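Porin B (Pseudomonas putida, PDB 4GEY) forms a beta-barrel channel in the outer membrane that probably lets glucose and related sugars pass across that membrane. Local coordinates at residues G58-D63 / S109-G114; A113-S118 / Q411-P416. The protein carries 2 engineered substitutions. All coordinates share one frame; numbering follows the deposited sequence.

Contacts 1 and 2 follow one another along a single loop, 109-118, between helix 103-108 and strand 129-140. They share Ala113 and Gly114, and their centres lie about 9 Å apart. In contact 1 the loop meets the loop 58-63 between two barrel strands. In contact 2 it runs inward and meets the end of strand 404-414. Ser109 OG lies 2.6 Å from Gln115 N, a probable hydrogen bond that joins the two. The bound glucose is nearer to contact 2: it lies about 6 Å from the side chain of Ser118, but about 13 Å from that of Ser109. Detergent lies against Tyr412 and Lys414, on the other side of that strand.

Contact 1 (G58-D63 / S109-G114); sequences GGYNDD and SDPRAG
The two backbones come nearest at Tyr60 and Ser109, whose CA atoms are 5.6 Å apart, and no hydrogen bond joins the segments. This is loop-to-loop packing at one end of a porin barrel. Residues 58-63 link strands 42-57 and 66-79, and residues 109-114 follow helix 103-108. Asp110 to Ala113 form a type I beta turn, and Asp110 also makes an Asx turn with Arg112 N.

Tyr60 carries the contact. Its CB bond points at the other loop, and CB lies 3.2 Å from Ser109 O. With CG anti to the backbone N (chi1 -178°), the ring reaches out over the start of the turn. Pro111 CD sits over the centre of one ring face, 3.9 Å from the centroid, in a CH-pi contact. The Asp110 carboxylate meets the ring obliquely, its plane turned 57° from that of the ring; its OD2 is hydrogen-bonded to Tyr377 OH. Tyr60 also packs on Tyr377, and its backbone is hydrogen-bonded to that of Ile108.

Asp110 OD1 is gripped twice from within its own loop. With its anti lone pair Asp110 OD1 accepts from Arg112 N at 3.2 Å. With its syn lone pair Asp110 OD1 accepts from Arg112 NH1 in a salt bridge of 2.6 Å, and the oxygen lies at the edge of the guanidinium, 12° out of its plane.

Contact 2 (A113-S118 / Q411-P416); sequences AGQFSS and QYIKSP. With C8E ((hydroxyethyloxy)tri(ethyloxy)octane), chain F; DMU (decyl-beta-D-maltopyranoside), chain K.
Gln115 meets Ile413 across the contact, the two side chains crossing at about a right angle. The Gln115 side chain is extended, with CG anti to the backbone N (chi1 -170°), and this carries the amide to the isoleucine. Gln115 NE2 lies 3.9 Å from Ile413 CG2, with CD1 of the same isoleucine equally near. No hydrogen bond crosses between the segments. The backbones come close at Gln115 and Pro416: Gln115 CA and Pro416 C are 4.5 Å apart.

A second shell of hydrogen bonds holds both segments. Gln115 OE1 is hydrogen-bonded to Ser104 OG, and the backbone N atoms of Phe116 and Ser117 to the carboxylate of Glu389. On the strand, Gln411 OE1 is hydrogen-bonded to Asn167 ND2.

Tyr412 and Lys414 lie on the other side of the strand and meet detergent. C8E runs over one face of the Tyr412 ring, its C13 3.8 Å above the ring plane and offset toward the rim. Tyr412 OH lies 3.4 Å from C8E C17 and is hydrogen-bonded to Asn424 ND2. With an alanine in place of Tyr412, the C8E chain would probably lose the ring it lies on, and Asn424 ND2 this acceptor. Lys414, bent along its chain, brings NZ within 2.9 Å of DMU O49 in a hydrogen bond.

The strand thus has detergent at Tyr412 and Lys414 on one side and an inward loop at Gln411 and Ile413 on the other. This is the pattern of a porin barrel wall, with a loop folded into the channel near the bound glucose.

Contact 1 (G58-D63 / S109-G114)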
loop_
_atom_site.group_PDB
_atom_site.type_symbol
_atom_site.label_atom_id
_atom_site.label_comp_id
_atom_site.label_asym_id
_atom_site.label_seq_id
_atom_site.Cartn_x
_atom_site.Cartn_y
_atom_site.Cartn_z
ATOM N N GLY A 58 15.763 -1.258 20.485
ATOM C CA GLY A 58 16.394 -1.928 19.354
ATOM C C GLY A 58 16.474 -1.131 18.071
ATOM O O GLY A 58 16.474 0.096 18.097
ATOM N N GLY A 59 16.553 -1.830 16.941
ATOM C CA GLY A 59 16.774 -1.187 15.655
ATOM C C GLY A 59 18.185 -0.622 15.544
ATOM O O GLY A 59 18.962 -0.680 16.505
ATOM N N TYR A 60 18.528 -0.068 14.382
ATOM C CA TYR A 60 19.914 0.310 14.134
ATOM C C TYR A 60 20.429 1.322 15.139
ATOM O O TYR A 60 21.535 1.185 15.658
ATOM C CB TYR A 60 20.126 0.839 12.711
ATOM C CG TYR A 60 21.576 1.185 12.458
ATOM C CD1 TYR A 60 22.495 0.201 12.117
ATOM C CD2 TYR A 60 22.030 2.487 12.595
ATOM C CE1 TYR A 60 23.836 0.508 11.903
ATOM C CE2 TYR A 60 23.366 2.809 12.393
ATOM C CZ TYR A 60 24.264 1.815 12.052
ATOM O OH TYR A 60 25.583 2.144 11.852
ATOM N N ASN A 61 19.613 2.339 15.394
ATOM C CA ASN A 61 19.966 3.464 16.257
ATOM C C ASN A 61 18.990 3.504 17.423
ATOM O O ASN A 61 17.787 3.705 17.232
ATOM C CB ASN A 61 19.890 4.752 15.449
ATOM C CG ASN A 61 20.244 5.964 16.240
ATOM O OD1 ASN A 61 20.213 5.964 17.478
ATOM N ND2 ASN A 61 20.576 7.039 15.532
ATOM N N ASP A 62 19.506 3.310 18.633
ATOM C CA ASP A 62 18.642 3.158 19.797
ATOM C C ASP A 62 18.390 4.449 20.588
ATOM O O ASP A 62 17.749 4.413 21.635
ATOM C CB ASP A 62 19.148 2.036 20.713
ATOM C CG ASP A 62 20.542 2.282 21.219
ATOM O OD1 ASP A 62 21.055 3.409 21.047
ATOM O OD2 ASP A 62 21.130 1.345 21.798
ATOM N N ASP A 63 18.893 5.576 20.091
ATOM C CA ASP A 63 18.544 6.882 20.651
ATOM C C ASP A 63 17.041 7.078 20.478
ATOM O O ASP A 63 16.536 7.069 19.351
ATOM C CB ASP A 63 19.299 7.979 19.912
ATOM C CG ASP A 63 19.004 9.357 20.449
ATOM O OD1 ASP A 63 18.036 9.991 19.969
ATOM O OD2 ASP A 63 19.743 9.816 21.346
ATOM N N SER A 109 16.418 1.696 10.464
ATOM C CA SER A 109 17.203 1.148 9.351
ATOM C C SER A 109 18.716 1.258 9.468
ATOM O O SER A 109 19.259 2.218 9.992
ATOM C CB SER A 109 16.792 1.809 8.038
ATOM O OG SER A 109 15.521 1.352 7.621
ATOM N N ASP A 110 19.397 0.256 8.945
ATOM C CA ASP A 110 20.776 0.444 8.569
ATOM C C ASP A 110 20.763 1.508 7.460
ATOM O O ASP A 110 20.023 1.384 6.499
ATOM C CB ASP A 110 21.313 -0.870 8.028
ATOM C CG ASP A 110 22.806 -0.931 8.033
ATOM O OD1 ASP A 110 23.433 -0.203 7.225
ATOM O OD2 ASP A 110 23.349 -1.725 8.833
ATOM N N PRO A 111 21.571 2.562 7.593
ATOM C CA PRO A 111 21.551 3.594 6.550
ATOM C C PRO A 111 21.961 3.105 5.170
ATOM O O PRO A 111 21.671 3.807 4.205
ATOM C CB PRO A 111 22.557 4.644 7.057
ATOM C CG PRO A 111 23.376 3.940 8.084
ATOM C CD PRO A 111 22.467 2.918 8.708
ATOM N N ARG A 112 22.615 1.953 5.051
ATOM C CA ARG A 112 22.941 1.473 3.708
ATOM C C ARG A 112 22.114 0.270 3.285
ATOM O O ARG A 112 22.402 -0.368 2.270
ATOM C CB ARG A 112 24.443 1.219 3.520
ATOM C CG ARG A 112 25.063 0.287 4.524
ATOM C CD ARG A 112 25.998 1.013 5.438
ATOM N NE ARG A 112 27.102 0.172 5.893
ATOM C CZ ARG A 112 27.057 -0.664 6.928
ATOM N NH1 ARG A 112 25.957 -0.828 7.640
ATOM N NH2 ARG A 112 28.136 -1.361 7.239
ATOM N N ALA A 113 21.076 -0.013 4.063
ATOM C CA ALA A 113 20.157 -1.109 3.785
ATOM C C ALA A 113 18.875 -0.894 4.591
ATOM O O ALA A 113 18.666 -1.496 5.650
ATOM C CB ALA A 113 20.800 -2.462 4.118
ATOM N N GLY A 114 18.022 -0.022 4.074
ATOM C CA GLY A 114 16.862 0.435 4.803
ATOM C C GLY A 114 15.788 -0.619 4.877
ATOM O O GLY A 114 15.773 -1.559 4.079
#

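Contact 2 (A113-S118 / Q411-P416)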
loop_
_atom_site.group_PDB
_atom_site.type_symbol
_atom_site.label_atom_id
_atom_site.label_comp_id
_atom_site.label_asym_id
_atom_site.label_seq_id
_atom_site.Cartn_x
_atom_site.Cartn_y
_atom_site.Cartn_z
ATOM N N ALA A 113 21.076 -0.013 4.063
ATOM C CA ALA A 113 20.157 -1.109 3.785
ATOM C C ALA A 113 18.875 -0.894 4.591
ATOM O O ALA A 113 18.666 -1.496 5.650
ATOM C CB ALA A 113 20.800 -2.462 4.118
ATOM N N GLY A 114 18.022 -0.022 4.074
ATOM C CA GLY A 114 16.862 0.435 4.803
ATOM C C GLY A 114 15.788 -0.619 4.877
ATOM O O GLY A 114 15.773 -1.559 4.079
ATOM N N GLN A 115 14.891 -0.452 5.842
ATOM C CA GLN A 115 13.768 -1.350 6.043
ATOM C C GLN A 115 12.907 -1.458 4.790
ATOM O O GLN A 115 12.710 -0.475 4.085
ATOM C CB GLN A 115 12.899 -0.855 7.204
ATOM C CG GLN A 115 11.866 -1.863 7.617
ATOM C CD GLN A 115 10.905 -1.333 8.618
ATOM O OE1 GLN A 115 11.099 -0.240 9.156
ATOM N NE2 GLN A 115 9.843 -2.095 8.884
ATOM N N PHE A 116 12.397 -2.649 4.506
ATOM C CA PHE A 116 11.548 -2.812 3.343
ATOM C C PHE A 116 10.177 -2.239 3.645
ATOM O O PHE A 116 9.708 -1.343 2.951
ATOM C CB PHE A 116 11.482 -4.277 2.886
ATOM C CG PHE A 116 12.728 -4.740 2.218
ATOM C CD1 PHE A 116 12.962 -4.444 0.889
ATOM C CD2 PHE A 116 13.693 -5.439 2.928
ATOM C CE1 PHE A 116 14.135 -4.848 0.260
ATOM C CE2 PHE A 116 14.864 -5.855 2.311
ATOM C CZ PHE A 116 15.087 -5.558 0.972
ATOM N N SER A 117 9.553 -2.748 4.698
ATOM C CA SER A 117 8.326 -2.169 5.213
ATOM C C SER A 117 8.644 -0.853 5.931
ATOM O O SER A 117 9.775 -0.365 5.891
ATOM C CB SER A 117 7.621 -3.147 6.164
ATOM O OG SER A 117 6.337 -2.669 6.542
ATOM N N SER A 118 7.640 -0.284 6.585
ATOM C CA SER A 118 7.736 1.050 7.153
ATOM C C SER A 118 6.768 1.143 8.314
ATOM O O SER A 118 5.638 0.642 8.237
ATOM C CB SER A 118 7.383 2.102 6.099
ATOM O OG SER A 118 7.028 3.328 6.710
ATOM N N GLN A 411 4.347 -2.165 17.243
ATOM C CA GLN A 411 4.978 -2.798 16.092
ATOM C C GLN A 411 6.285 -3.452 16.472
ATOM O O GLN A 411 7.043 -2.903 17.275
ATOM C CB GLN A 411 5.239 -1.762 15.013
ATOM C CG GLN A 411 3.986 -1.304 14.319
ATOM C CD GLN A 411 4.274 -0.256 13.294
ATOM O OE1 GLN A 411 4.954 -0.524 12.313
ATOM N NE2 GLN A 411 3.765 0.952 13.511
ATOM N N TYR A 412 6.547 -4.620 15.888
ATOM C CA TYR A 412 7.774 -5.365 16.143
ATOM C C TYR A 412 8.422 -5.750 14.835
ATOM O O TYR A 412 7.765 -6.291 13.946
ATOM C CB TYR A 412 7.480 -6.636 16.935
ATOM C CG TYR A 412 8.696 -7.237 17.620
ATOM C CD1 TYR A 412 9.320 -6.577 18.677
ATOM C CD2 TYR A 412 9.206 -8.466 17.227
ATOM C CE1 TYR A 412 10.421 -7.125 19.313
ATOM C CE2 TYR A 412 10.314 -9.021 17.859
ATOM C CZ TYR A 412 10.917 -8.349 18.899
ATOM O OH TYR A 412 12.020 -8.893 19.525
ATOM N N ILE A 413 9.721 -5.496 14.723
ATOM C CA ILE A 413 10.442 -5.718 13.477
ATOM C C ILE A 413 11.709 -6.550 13.671
ATOM O O ILE A 413 12.646 -6.131 14.349
ATOM C CB ILE A 413 10.828 -4.379 12.836
ATOM C CG1 ILE A 413 9.621 -3.450 12.804
ATOM C CG2 ILE A 413 11.329 -4.582 11.428
ATOM C CD1 ILE A 413 10.015 -2.039 12.747
ATOM N N LYS A 414 11.732 -7.728 13.057
ATOM C CA LYS A 414 12.876 -8.614 13.137
ATOM C C LYS A 414 13.722 -8.455 11.883
ATOM O O LYS A 414 13.212 -8.590 10.768
ATOM C CB LYS A 414 12.409 -10.060 13.264
ATOM C CG LYS A 414 13.514 -11.025 13.645
ATOM C CD LYS A 414 13.636 -12.154 12.636
ATOM C CE LYS A 414 15.015 -12.183 11.994
ATOM N NZ LYS A 414 16.120 -12.450 12.955
ATOM N N SER A 415 15.009 -8.173 12.071
ATOM C CA SER A 415 15.902 -7.876 10.955
ATOM C C SER A 415 15.347 -6.804 10.020
ATOM O O SER A 415 14.870 -7.112 8.928
ATOM C CB SER A 415 16.217 -9.138 10.151
ATOM O OG SER A 415 16.895 -10.087 10.948
ATOM N N PRO A 416 15.397 -5.542 10.455
ATOM C CA PRO A 416 15.099 -4.412 9.581
ATOM C C PRO A 416 15.961 -4.487 8.329
ATOM O O PRO A 416 17.160 -4.777 8.429
ATOM C CB PRO A 416 15.506 -3.218 10.435
ATOM C CG PRO A 416 15.250 -3.674 11.811
ATOM C CD PRO A 416 15.691 -5.102 11.827
HETATM C C7 C8E F . 3.447 -6.912 17.798
HETATM C C8 C8E F . 4.069 -6.360 19.076
HETATM O O9 C8E F . 4.582 -7.439 19.823
HETATM C C10 C8E F . 5.814 -7.167 20.458
HETATM C C11 C8E F . 6.316 -8.428 21.159
HETATM O O12 C8E F . 7.611 -8.217 21.680
HETATM C C13 C8E F . 8.366 -9.413 21.662
HETATM C C14 C8E F . 9.637 -9.311 22.502
HETATM O O15 C8E F . 9.974 -10.610 22.943
HETATM C C16 C8E F . 11.018 -11.213 22.203
HETATM C C17 C8E F . 12.355 -10.543 22.509
HETATM O O18 C8E F . 12.767 -10.913 23.807
HETATM C C19 C8E F . 13.694 -11.977 23.805
HETATM C C20 C8E F . 14.404 -11.987 25.154
HETATM O O21 C8E F . 13.663 -11.213 26.080
HETATM C C1 DMU K . 16.456 -12.447 16.775
HETATM C C2 DMU K . 17.714 -12.991 16.368
HETATM C C3 DMU K . 18.380 -13.807 17.401
HETATM C C4 DMU K . 17.452 -14.845 18.067
HETATM O O5 DMU K . 15.994 -14.322 18.167
HETATM C C6 DMU K . 15.501 -13.480 17.100
HETATM O O7 DMU K . 19.484 -14.550 16.847
HETATM O O16 DMU K . 14.246 -12.920 17.503
HETATM C C18 DMU K . 13.112 -13.767 17.643
HETATM C C19 DMU K . 11.931 -13.279 18.529
HETATM C C22 DMU K . 10.471 -13.727 18.163
HETATM C C25 DMU K . 9.305 -13.102 18.938
HETATM C C28 DMU K . 7.981 -12.887 18.213
HETATM C C31 DMU K . 6.858 -12.096 18.876
HETATM C C34 DMU K . 5.573 -11.848 18.119
HETATM O O49 DMU K . 15.954 -11.578 15.688
HETATM O O55 DMU K . 18.574 -11.911 15.859
HETATM C C57 DMU K . 17.900 -15.206 19.292
HETATM O O61 DMU K . 17.443 -16.427 19.772
HETATM C C5 DMU K . 21.764 -15.057 16.784
HETATM C C7 DMU K . 21.981 -16.047 17.782
HETATM C C8 DMU K . 22.511 -15.479 19.033
HETATM C C9 DMU K . 21.554 -14.432 19.696
HETATM O O1 DMU K . 20.691 -13.753 18.610
HETATM C C10 DMU K . 20.749 -14.087 17.192
HETATM O O2 DMU K . 22.772 -16.508 19.940
HETATM O O3 DMU K . 21.395 -15.670 15.490
HETATM O O4 DMU K . 22.913 -17.013 17.239
HETATM C C11 DMU K . 22.202 -13.487 20.358
HETATM O O6 DMU K . 23.125 -13.894 21.297
#